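Local coordinates for protein delta-endotoxin CYTB (Bacillus thuringiensis serovar kyushuensis, PDB 1CBY) that kills the larvae of dipteran insects, once activated from its dimeric protoxin, by making pores in the epithelial cell membrane of the midgut, at residues Thr95-Val100 and Lys216-Thr221; Ile171-Gln176 and Leu187-Glu192. All coordinates share one frame; numbering follows the deposited sequence.

Following the chain from the N terminus, residues 95-100 come first, on strand 90-102, and pair with 216-221 on strand 210-225, which closes contact 1 across 115 intervening residues. Contact 2 falls wholly within that span and is local, joining 171-176 to 187-192 in the hairpin of strands 165-175 and 183-195. The two contacts belong to one sheet, their centres about 11 Å apart, because strands 183-195 and 210-225 are neighbours. Lys218 of contact 1 forms a salt bridge with Glu192 of contact 2, and Met217 packs on Phe191. Together they tie strand 90-102, through strands 210-225 and 183-195, to strand 165-175; contact 2 lies near the subunit centre and contact 1 further out.

Contact 1. Residues Thr95-Val100 and Lys216-Thr221; sequences TLNQSV and KMKALT
Lys216 faces Ser99 in a non-hydrogen-bonded antiparallel pair, and its extended chain, CG anti to the backbone N (chi1 179°), passes alongside the Gln98 carbonyl to bring CE beside Asn97 ND2. Met217 is gripped through its backbone: its N donates to Gln98 O at 2.9 Å, and its O accepts from Gln98 N at 3.1 Å. On the face it shares with Leu96, the Met217 side chain crosses that leucine at about a right angle, the methyl CE meeting Leu96 CD2 at 3.5 Å, while Met217 CB rests against both methyls of Val100. Lys218 runs side by side with Asn97, its CG against the ND2 end of the Asn97 amide, but its chain then bends and carries NZ off to a salt bridge with Glu192. Ala219 forms the second hydrogen-bonded pair, with N to Leu96 O at 2.9 Å and O to Leu96 N at 2.7 Å. Leu220 closes the contact, its CB 3.6 Å from Thr95 CG2. This regular antiparallel pairing belongs to the helix-flanked sheet of the Cyt toxin fold: strand 183-195 flanks strand 210-225, helix 107-122 packs on the Leu96 and Met217 face, and helix 77-84 on the Thr95 and Leu220 face.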
ATOM      1  N   THR A  95     -24.257   3.909  -8.926  1.00 32.85           N
ATOM      2  CA  THR A  95     -23.473   5.135  -9.050  1.00 31.86           C
ATOM      3  C   THR A  95     -23.800   6.032  -7.869  1.00 27.58           C
ATOM      4  O   THR A  95     -24.776   5.792  -7.161  1.00 28.52           O
ATOM      5  CB  THR A  95     -23.782   5.911 -10.371  1.00 36.52           C
ATOM      6  OG1 THR A  95     -25.173   6.247 -10.430  1.00 40.81           O
ATOM      7  CG2 THR A  95     -23.420   5.079 -11.598  1.00 30.32           C
ATOM      8  N   LEU A  96     -22.987   7.060  -7.660  1.00 24.59           N
ATOM      9  CA  LEU A  96     -23.194   8.008  -6.575  1.00 25.29           C
ATOM     10  C   LEU A  96     -22.451   9.286  -6.927  1.00 30.83           C
ATOM     11  O   LEU A  96     -21.383   9.240  -7.542  1.00 37.41           O
ATOM     12  CB  LEU A  96     -22.659   7.455  -5.252  1.00 26.16           C
ATOM     13  CG  LEU A  96     -22.941   8.339  -4.033  1.00 29.50           C
ATOM     14  CD1 LEU A  96     -24.351   8.070  -3.531  1.00 33.35           C
ATOM     15  CD2 LEU A  96     -21.935   8.076  -2.930  1.00 32.35           C
ATOM     16  N   ASN A  97     -23.012  10.424  -6.532  1.00 32.31           N
ATOM     17  CA  ASN A  97     -22.408  11.723  -6.805  1.00 31.49           C
ATOM     18  C   ASN A  97     -23.104  12.769  -5.939  1.00 29.61           C
ATOM     19  O   ASN A  97     -24.117  13.330  -6.349  1.00 36.58           O
ATOM     20  CB  ASN A  97     -22.573  12.059  -8.292  1.00 34.60           C
ATOM     21  CG  ASN A  97     -22.058  13.443  -8.654  1.00 36.02           C
ATOM     22  OD1 ASN A  97     -22.506  14.039  -9.631  1.00 43.24           O
ATOM     23  ND2 ASN A  97     -21.103  13.950  -7.885  1.00 33.53           N
ATOM     24  N   GLN A  98     -22.581  13.012  -4.736  1.00 24.52           N
ATOM     25  CA  GLN A  98     -23.194  13.975  -3.823  1.00 23.98           C
ATOM     26  C   GLN A  98     -22.383  14.201  -2.556  1.00 24.67           C
ATOM     27  O   GLN A  98     -21.444  13.455  -2.269  1.00 27.04           O
ATOM     28  CB  GLN A  98     -24.572  13.475  -3.410  1.00 34.49           C
ATOM     29  CG  GLN A  98     -24.522  12.160  -2.650  1.00 42.72           C
ATOM     30  CD  GLN A  98     -25.888  11.686  -2.224  1.00 44.23           C
ATOM     31  OE1 GLN A  98     -26.688  11.243  -3.048  1.00 49.12           O
ATOM     32  NE2 GLN A  98     -26.171  11.782  -0.932  1.00 44.62           N
ATOM     33  N   SER A  99     -22.769  15.221  -1.792  1.00 27.92           N
ATOM     34  CA  SER A  99     -22.106  15.536  -0.528  1.00 33.98           C
ATOM     35  C   SER A  99     -22.515  14.474   0.475  1.00 33.43           C
ATOM     36  O   SER A  99     -23.704  14.208   0.656  1.00 37.40           O
ATOM     37  CB  SER A  99     -22.530  16.912  -0.012  1.00 33.93           C
ATOM     38  OG  SER A  99     -22.026  17.945  -0.839  1.00 43.22           O
ATOM     39  N   VAL A 100     -21.529  13.841   1.093  1.00 33.97           N
ATOM     40  CA  VAL A 100     -21.793  12.785   2.058  1.00 32.45           C
ATOM     41  C   VAL A 100     -21.451  13.175   3.493  1.00 32.61           C
ATOM     42  O   VAL A 100     -21.860  12.500   4.430  1.00 39.09           O
ATOM     43  CB  VAL A 100     -21.056  11.479   1.672  1.00 28.39           C
ATOM     44  CG1 VAL A 100     -21.558  10.967   0.325  1.00 20.21           C
ATOM     45  CG2 VAL A 100     -19.559  11.713   1.617  1.00 28.81           C
ATOM     46  N   LYS A 216     -17.554  15.653  -0.730  1.00 25.37           N
ATOM     47  CA  LYS A 216     -18.402  15.230  -1.829  1.00 26.08           C
ATOM     48  C   LYS A 216     -17.765  13.956  -2.358  1.00 23.55           C
ATOM     49  O   LYS A 216     -16.538  13.840  -2.393  1.00 24.11           O
ATOM     50  CB  LYS A 216     -18.486  16.290  -2.925  1.00 29.27           C
ATOM     51  CG  LYS A 216     -19.353  15.840  -4.088  1.00 38.49           C
ATOM     52  CD  LYS A 216     -19.811  16.983  -4.952  1.00 41.54           C
ATOM     53  CE  LYS A 216     -20.716  16.460  -6.042  1.00 43.39           C
ATOM     54  NZ  LYS A 216     -21.212  17.555  -6.908  1.00 60.38           N
ATOM     55  N   MET A 217     -18.595  12.996  -2.746  1.00 25.49           N
ATOM     56  CA  MET A 217     -18.103  11.719  -3.236  1.00 27.08           C
ATOM     57  C   MET A 217     -18.670  11.407  -4.616  1.00 27.02           C
ATOM     58  O   MET A 217     -19.857  11.625  -4.874  1.00 32.40           O
ATOM     59  CB  MET A 217     -18.493  10.624  -2.238  1.00 33.15           C
ATOM     60  CG  MET A 217     -17.842   9.275  -2.461  1.00 40.73           C
ATOM     61  SD  MET A 217     -18.230   8.098  -1.139  1.00 36.40           S
ATOM     62  CE  MET A 217     -18.870   6.735  -2.084  1.00 40.75           C
ATOM     63  N   LYS A 218     -17.807  10.943  -5.513  1.00 27.99           N
ATOM     64  CA  LYS A 218     -18.206  10.584  -6.873  1.00 27.16           C
ATOM     65  C   LYS A 218     -17.703   9.169  -7.094  1.00 20.02           C
ATOM     66  O   LYS A 218     -16.496   8.919  -7.044  1.00 19.80           O
ATOM     67  CB  LYS A 218     -17.583  11.548  -7.885  1.00 31.05           C
ATOM     68  CG  LYS A 218     -18.149  12.957  -7.802  1.00 36.06           C
ATOM     69  CD  LYS A 218     -17.297  13.962  -8.561  1.00 50.52           C
ATOM     70  CE  LYS A 218     -15.988  14.232  -7.835  1.00 55.95           C
ATOM     71  NZ  LYS A 218     -15.101  15.155  -8.596  1.00 56.02           N
ATOM     72  N   ALA A 219     -18.631   8.241  -7.295  1.00 18.92           N
ATOM     73  CA  ALA A 219     -18.277   6.840  -7.469  1.00 19.11           C
ATOM     74  C   ALA A 219     -19.295   6.055  -8.275  1.00 21.57           C
ATOM     75  O   ALA A 219     -20.470   6.426  -8.367  1.00 22.72           O
ATOM     76  CB  ALA A 219     -18.107   6.183  -6.109  1.00 13.19           C
ATOM     77  N   LEU A 220     -18.828   4.960  -8.859  1.00 20.80           N
ATOM     78  CA  LEU A 220     -19.678   4.076  -9.631  1.00 19.44           C
ATOM     79  C   LEU A 220     -19.006   2.717  -9.641  1.00 22.36           C
ATOM     80  O   LEU A 220     -17.776   2.630  -9.676  1.00 21.52           O
ATOM     81  CB  LEU A 220     -19.876   4.585 -11.060  1.00 18.28           C
ATOM     82  CG  LEU A 220     -18.779   4.386 -12.104  1.00 25.76           C
ATOM     83  CD1 LEU A 220     -19.369   4.595 -13.480  1.00 31.72           C
ATOM     84  CD2 LEU A 220     -17.629   5.344 -11.863  1.00 34.58           C
ATOM     85  N   THR A 221     -19.806   1.664  -9.521  1.00 27.60           N
ATOM     86  CA  THR A 221     -19.280   0.308  -9.537  1.00 25.49           C
ATOM     87  C   THR A 221     -19.651  -0.334 -10.859  1.00 26.10           C
ATOM     88  O   THR A 221     -20.814  -0.322 -11.267  1.00 29.70           O
ATOM     89  CB  THR A 221     -19.840  -0.532  -8.388  1.00 18.20           C
ATOM     90  OG1 THR A 221     -19.723   0.203  -7.162  1.00 21.34           O
ATOM     91  CG2 THR A 221     -19.062  -1.831  -8.270  1.00  8.72           C
TER

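Contact 2. Residues Ile171-Gln176 and Leu187-Glu192; sequences ILFSIQ and LPLAFE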
ATOM      1  N   ILE A 171      -9.136   7.584  -5.939  1.00 25.01           N
ATOM      2  CA  ILE A 171      -8.881   6.204  -5.529  1.00 23.77           C
ATOM      3  C   ILE A 171      -9.563   5.273  -6.531  1.00 22.87           C
ATOM      4  O   ILE A 171     -10.565   5.647  -7.143  1.00 21.72           O
ATOM      5  CB  ILE A 171      -9.509   5.924  -4.132  1.00 19.63           C
ATOM      6  CG1 ILE A 171      -8.907   6.845  -3.074  1.00 15.70           C
ATOM      7  CG2 ILE A 171      -9.299   4.474  -3.725  1.00 28.56           C
ATOM      8  CD1 ILE A 171      -9.635   6.804  -1.747  1.00 12.00           C
ATOM      9  N   LEU A 172      -9.001   4.087  -6.733  1.00 19.80           N
ATOM     10  CA  LEU A 172      -9.611   3.115  -7.630  1.00 16.92           C
ATOM     11  C   LEU A 172      -9.451   1.738  -7.027  1.00 17.61           C
ATOM     12  O   LEU A 172      -8.334   1.294  -6.757  1.00 17.85           O
ATOM     13  CB  LEU A 172      -8.994   3.142  -9.032  1.00 17.92           C
ATOM     14  CG  LEU A 172      -9.676   2.162 -10.001  1.00 19.32           C
ATOM     15  CD1 LEU A 172     -10.179   2.876 -11.242  1.00 13.14           C
ATOM     16  CD2 LEU A 172      -8.735   1.024 -10.371  1.00 18.25           C
ATOM     17  N   PHE A 173     -10.582   1.088  -6.777  1.00 18.95           N
ATOM     18  CA  PHE A 173     -10.598  -0.249  -6.209  1.00 15.18           C
ATOM     19  C   PHE A 173     -10.905  -1.220  -7.342  1.00 17.96           C
ATOM     20  O   PHE A 173     -11.723  -0.930  -8.218  1.00 19.48           O
ATOM     21  CB  PHE A 173     -11.702  -0.377  -5.149  1.00 12.14           C
ATOM     22  CG  PHE A 173     -11.477   0.449  -3.909  1.00  8.42           C
ATOM     23  CD1 PHE A 173     -10.473   0.123  -3.010  1.00  9.27           C
ATOM     24  CD2 PHE A 173     -12.303   1.530  -3.619  1.00 12.19           C
ATOM     25  CE1 PHE A 173     -10.294   0.865  -1.835  1.00  8.15           C
ATOM     26  CE2 PHE A 173     -12.131   2.276  -2.448  1.00 11.78           C
ATOM     27  CZ  PHE A 173     -11.124   1.941  -1.557  1.00  3.50           C
ATOM     28  N   SER A 174     -10.242  -2.365  -7.332  1.00 20.60           N
ATOM     29  CA  SER A 174     -10.478  -3.398  -8.329  1.00 27.41           C
ATOM     30  C   SER A 174     -10.502  -4.707  -7.533  1.00 32.00           C
ATOM     31  O   SER A 174      -9.488  -5.116  -6.952  1.00 30.25           O
ATOM     32  CB  SER A 174      -9.364  -3.393  -9.368  1.00 26.76           C
ATOM     33  OG  SER A 174      -9.703  -4.181 -10.489  1.00 36.92           O
ATOM     34  N   ILE A 175     -11.676  -5.331  -7.466  1.00 33.92           N
ATOM     35  CA  ILE A 175     -11.863  -6.558  -6.695  1.00 33.18           C
ATOM     36  C   ILE A 175     -12.375  -7.751  -7.508  1.00 31.42           C
ATOM     37  O   ILE A 175     -13.315  -7.631  -8.295  1.00 31.29           O
ATOM     38  CB  ILE A 175     -12.776  -6.275  -5.461  1.00 29.05           C
ATOM     39  CG1 ILE A 175     -13.355  -7.565  -4.885  1.00 30.35           C
ATOM     40  CG2 ILE A 175     -13.858  -5.266  -5.816  1.00 32.44           C
ATOM     41  CD1 ILE A 175     -12.358  -8.407  -4.155  1.00 32.04           C
ATOM     42  N   GLN A 176     -11.738  -8.900  -7.303  1.00 28.18           N
ATOM     43  CA  GLN A 176     -12.091 -10.130  -7.996  1.00 31.01           C
ATOM     44  C   GLN A 176     -11.707 -11.338  -7.149  1.00 35.23           C
ATOM     45  O   GLN A 176     -10.532 -11.532  -6.825  1.00 36.80           O
ATOM     46  CB  GLN A 176     -11.377 -10.185  -9.350  1.00 34.72           C
ATOM     47  CG  GLN A 176     -11.486 -11.505 -10.102  1.00 35.07           C
ATOM     48  CD  GLN A 176     -10.449 -12.528  -9.675  1.00 36.92           C
ATOM     49  OE1 GLN A 176      -9.247 -12.269  -9.710  1.00 37.54           O
ATOM     50  NE2 GLN A 176     -10.912 -13.701  -9.286  1.00 35.25           N
ATOM     51  N   LEU A 187     -14.164   0.077  -8.991  1.00 23.25           N
ATOM     52  CA  LEU A 187     -14.799   1.191  -8.305  1.00 27.80           C
ATOM     53  C   LEU A 187     -13.976   2.484  -8.318  1.00 28.44           C
ATOM     54  O   LEU A 187     -13.092   2.680  -7.475  1.00 28.74           O
ATOM     55  CB  LEU A 187     -15.103   0.794  -6.852  1.00 31.92           C
ATOM     56  CG  LEU A 187     -16.320   1.367  -6.108  1.00 32.34           C
ATOM     57  CD1 LEU A 187     -16.271   0.902  -4.666  1.00 29.04           C
ATOM     58  CD2 LEU A 187     -16.351   2.882  -6.151  1.00 31.81           C
ATOM     59  N   PRO A 188     -14.190   3.340  -9.333  1.00 29.51           N
ATOM     60  CA  PRO A 188     -13.469   4.615  -9.423  1.00 25.31           C
ATOM     61  C   PRO A 188     -14.095   5.517  -8.369  1.00 25.17           C
ATOM     62  O   PRO A 188     -15.280   5.845  -8.455  1.00 29.32           O
ATOM     63  CB  PRO A 188     -13.827   5.106 -10.831  1.00 20.21           C
ATOM     64  CG  PRO A 188     -14.038   3.851 -11.582  1.00 25.89           C
ATOM     65  CD  PRO A 188     -14.867   3.049 -10.603  1.00 31.11           C
ATOM     66  N   LEU A 189     -13.311   5.891  -7.367  1.00 24.89           N
ATOM     67  CA  LEU A 189     -13.792   6.728  -6.273  1.00 26.46           C
ATOM     68  C   LEU A 189     -13.008   8.036  -6.154  1.00 26.05           C
ATOM     69  O   LEU A 189     -11.781   8.027  -6.095  1.00 26.71           O
ATOM     70  CB  LEU A 189     -13.674   5.946  -4.963  1.00 26.18           C
ATOM     71  CG  LEU A 189     -14.030   6.642  -3.654  1.00 29.64           C
ATOM     72  CD1 LEU A 189     -15.532   6.852  -3.575  1.00 35.09           C
ATOM     73  CD2 LEU A 189     -13.547   5.793  -2.492  1.00 31.07           C
ATOM     74  N   ALA A 190     -13.714   9.158  -6.090  1.00 23.62           N
ATOM     75  CA  ALA A 190     -13.055  10.451  -5.962  1.00 20.60           C
ATOM     76  C   ALA A 190     -13.749  11.307  -4.919  1.00 22.00           C
ATOM     77  O   ALA A 190     -14.972  11.468  -4.939  1.00 25.60           O
ATOM     78  CB  ALA A 190     -13.032  11.167  -7.296  1.00 16.42           C
ATOM     79  N   PHE A 191     -12.964  11.828  -3.990  1.00 22.33           N
ATOM     80  CA  PHE A 191     -13.478  12.674  -2.929  1.00 25.28           C
ATOM     81  C   PHE A 191     -13.064  14.123  -3.146  1.00 25.09           C
ATOM     82  O   PHE A 191     -11.919  14.403  -3.500  1.00 26.42           O
ATOM     83  CB  PHE A 191     -12.902  12.243  -1.575  1.00 28.79           C
ATOM     84  CG  PHE A 191     -13.457  10.957  -1.042  1.00 29.64           C
ATOM     85  CD1 PHE A 191     -14.791  10.865  -0.656  1.00 32.67           C
ATOM     86  CD2 PHE A 191     -12.630   9.854  -0.865  1.00 28.68           C
ATOM     87  CE1 PHE A 191     -15.293   9.691  -0.096  1.00 30.51           C
ATOM     88  CE2 PHE A 191     -13.122   8.676  -0.306  1.00 34.02           C
ATOM     89  CZ  PHE A 191     -14.457   8.596   0.080  1.00 30.96           C
ATOM     90  N   GLU A 192     -14.000  15.041  -2.945  1.00 25.93           N
ATOM     91  CA  GLU A 192     -13.704  16.463  -3.033  1.00 26.68           C
ATOM     92  C   GLU A 192     -13.805  16.887  -1.576  1.00 26.28           C
ATOM     93  O   GLU A 192     -14.902  16.958  -1.024  1.00 32.84           O
ATOM     94  CB  GLU A 192     -14.739  17.200  -3.875  1.00 27.27           C
ATOM     95  CG  GLU A 192     -14.693  16.857  -5.354  1.00 38.31           C
ATOM     96  CD  GLU A 192     -15.551  17.782  -6.205  1.00 42.82           C
ATOM     97  OE1 GLU A 192     -16.067  18.790  -5.671  1.00 42.58           O
ATOM     98  OE2 GLU A 192     -15.702  17.504  -7.414  1.00 43.21           O
TER
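Ile171 and Leu189, and two residues further on Phe173 and Leu187, form the two hydrogen-bonded pairs of these segments of the hairpin, with the antiparallel non-hydrogen-bonded pair Leu172 and Pro188 between them. Four backbone bonds join the two segments. Ile171 N reaches Leu189 O at 2.7 Å, and Leu189 N returns to Ile171 O at 2.8 Å. In the other pair, Leu187 N donates to Phe173 O at 2.8 Å; the reverse bond, from Phe173 N to Leu187 O, is longer at 3.1 Å, nearly straight at the hydrogen but with its donor above the carbonyl plane. Leu187 O also receives a CA-H...O contact from Leu172.

The apolar contacts divide between the two faces of the sheet. On one, Phe173 CG lies anti to its carbonyl carbon (chi1 -67°), and the ring points the same way as the neighbouring leucines: CB packs against Leu187 CB, while Leu189 CD2 meets the ring edge at CE2, 3.8 Å away. Ile171 CG2, from the same strand, lies over one face of that ring, offset toward its rim, and Ile171 CD1 approaches the edge of the Phe191 ring at CE2, 4.2 Å away. On the other face Leu172 CD1 touches Pro188 CG at 4.0 Å.

Helix 129-141 covers the phenylalanine face. Pro188 has no amide hydrogen to donate, and it occupies a position where the pairing with Leu172 requires none. All seven touching residues are buried, so the chemistry implies a hydrocarbon core fastened by main-chain bonds, without a polar side-chain link between the two segments.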